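Local atomic coordinates of 3-dehydroshikimate dehydratase (Bacillus anthracis, PDB entry 3DX5), a protein that catalyses the manganese-dependent dehydration of 3-dehydroshikimate to 3,4-dihydroxybenzoate, the catechol building block of the siderophore petrobactin. Residues V21-E26 and D261-E266. Residues are numbered along the deposited sequence; the frame is centred on the assembly and turned at random.
Sequences VQFAYE and DILKAE
The ring of Phe23 meets the 261-266 helix with its outer edge, not with a face. Leu263 CB lies in the ring plane, 3.8 Å from Phe23 CZ and 3.9 Å from CE2, so that it sits against the edge between these two carbons. Near the same plane comes the backbone N of Lys264, 4.0 Å from Phe23 CZ. The ring thus ends against Leu263 CB and the backbone N of Lys264, and Phe23 spans most of the distance between the segments, whose nearest CA atoms, those of Phe23 and Lys264, are 8.6 Å apart. Its reach comes from the first torsion: with CG anti to the backbone N (chi1 177°), the ring is carried toward helix 259-272.

Leu263 answers from the other helix, its CB directed at helix 17-26 and its side chain crossing that of Phe23 at about a right angle. Its CB makes the close approach, while the branch methyl CD1 stays at 4.2 Å from Phe23 CE2. At the solvent side, Lys264 adds its CB, 4.3 Å from Phe23 CZ, before its extended chain runs away from the neighbouring helix. No hydrogen bond links the segments; they are held together by van der Waals packing. On the surface of helix 17-26, Gln22 NE2 gives Glu26 OE2 a nearly straight hydrogen bond (177°), which approaches the carboxylate from above its plane.

Inward, Phe23 packs on Leu5 of strand 2-6 and Leu263 on Leu252 of strand 249-252, two adjacent parallel strands. The contact therefore joins the first and last helices flanking the barrel, over the seam where its first and last strands pair, the ring closure of a xylose isomerase-like TIM barrel.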
# COMPACT_ATOMS: atom_id res chain seq x y z
N VAL A 21 5.84 18.10 -2.61
CA VAL A 21 6.78 18.97 -3.26
C VAL A 21 7.25 20.04 -2.27
O VAL A 21 8.43 20.33 -2.18
CB VAL A 21 6.17 19.62 -4.52
CG1 VAL A 21 7.08 20.76 -5.04
CG2 VAL A 21 5.93 18.59 -5.61
N GLN A 22 6.31 20.63 -1.52
CA GLN A 22 6.65 21.69 -0.55
C GLN A 22 7.58 21.12 0.55
O GLN A 22 8.57 21.75 0.91
CB GLN A 22 5.38 22.30 0.08
CG GLN A 22 5.65 23.41 1.13
CD GLN A 22 6.53 24.54 0.57
OE1 GLN A 22 6.35 25.00 -0.56
NE2 GLN A 22 7.49 24.99 1.38
N PHE A 23 7.25 19.94 1.07
CA PHE A 23 8.13 19.29 2.05
C PHE A 23 9.54 19.03 1.47
O PHE A 23 10.55 19.26 2.13
CB PHE A 23 7.51 17.99 2.54
CG PHE A 23 8.39 17.24 3.48
CD1 PHE A 23 8.39 17.55 4.85
CD2 PHE A 23 9.23 16.23 3.02
CE1 PHE A 23 9.23 16.84 5.75
CE2 PHE A 23 10.07 15.53 3.89
CZ PHE A 23 10.06 15.84 5.26
N ALA A 24 9.60 18.54 0.23
CA ALA A 24 10.90 18.29 -0.39
C ALA A 24 11.71 19.58 -0.46
O ALA A 24 12.90 19.60 -0.17
CB ALA A 24 10.76 17.65 -1.79
N TYR A 25 11.04 20.66 -0.85
CA TYR A 25 11.69 21.92 -1.10
C TYR A 25 12.23 22.52 0.21
O TYR A 25 13.38 22.91 0.31
CB TYR A 25 10.68 22.87 -1.77
CG TYR A 25 11.10 24.31 -1.91
CD1 TYR A 25 12.34 24.66 -2.46
CD2 TYR A 25 10.23 25.34 -1.52
CE1 TYR A 25 12.71 26.02 -2.60
CE2 TYR A 25 10.58 26.68 -1.67
CZ TYR A 25 11.83 27.01 -2.20
OH TYR A 25 12.18 28.32 -2.34
N GLU A 26 11.41 22.53 1.24
CA GLU A 26 11.84 23.19 2.46
C GLU A 26 12.93 22.41 3.20
O GLU A 26 13.62 22.98 4.04
CB GLU A 26 10.63 23.54 3.34
CG GLU A 26 9.94 22.38 3.94
CD GLU A 26 8.51 22.72 4.46
OE1 GLU A 26 7.94 21.86 5.17
OE2 GLU A 26 7.96 23.82 4.14
N ASP A 261 9.10 13.38 9.85
CA ASP A 261 10.06 13.59 10.94
C ASP A 261 11.40 12.97 10.63
O ASP A 261 12.44 13.60 10.85
CB ASP A 261 9.56 12.99 12.25
CG ASP A 261 8.42 13.80 12.87
OD1 ASP A 261 8.33 15.03 12.63
OD2 ASP A 261 7.59 13.18 13.58
N ILE A 262 11.38 11.72 10.18
CA ILE A 262 12.62 10.98 9.89
C ILE A 262 13.39 11.67 8.77
O ILE A 262 14.61 11.87 8.88
CB ILE A 262 12.33 9.51 9.51
CG1 ILE A 262 11.73 8.74 10.71
CG2 ILE A 262 13.57 8.84 8.92
CD1 ILE A 262 12.66 8.61 11.92
N LEU A 263 12.69 12.03 7.70
CA LEU A 263 13.32 12.63 6.50
C LEU A 263 13.91 14.01 6.82
O LEU A 263 15.04 14.32 6.42
CB LEU A 263 12.31 12.73 5.36
CG LEU A 263 11.98 11.34 4.77
CD1 LEU A 263 10.85 11.44 3.69
CD2 LEU A 263 13.22 10.69 4.13
N LYS A 264 13.14 14.81 7.54
CA LYS A 264 13.59 16.12 7.95
C LYS A 264 14.89 15.98 8.81
O LYS A 264 15.89 16.66 8.55
CB LYS A 264 12.46 16.82 8.71
CG LYS A 264 12.87 18.15 9.44
CD LYS A 264 11.64 18.93 9.95
CE LYS A 264 12.10 20.00 10.91
NZ LYS A 264 11.04 21.03 11.19
N ALA A 265 14.88 15.08 9.80
CA ALA A 265 16.06 14.88 10.63
C ALA A 265 17.27 14.39 9.81
O ALA A 265 18.42 14.86 10.05
CB ALA A 265 15.77 13.96 11.84
N GLU A 266 17.03 13.46 8.88
CA GLU A 266 18.08 12.92 8.02
C GLU A 266 18.81 14.01 7.24
O GLU A 266 20.05 14.05 7.20
CB GLU A 266 17.53 11.86 7.05
CG GLU A 266 17.03 10.60 7.73
CD GLU A 266 18.14 9.78 8.34
OE1 GLU A 266 18.85 10.28 9.25
OE2 GLU A 266 18.31 8.61 7.92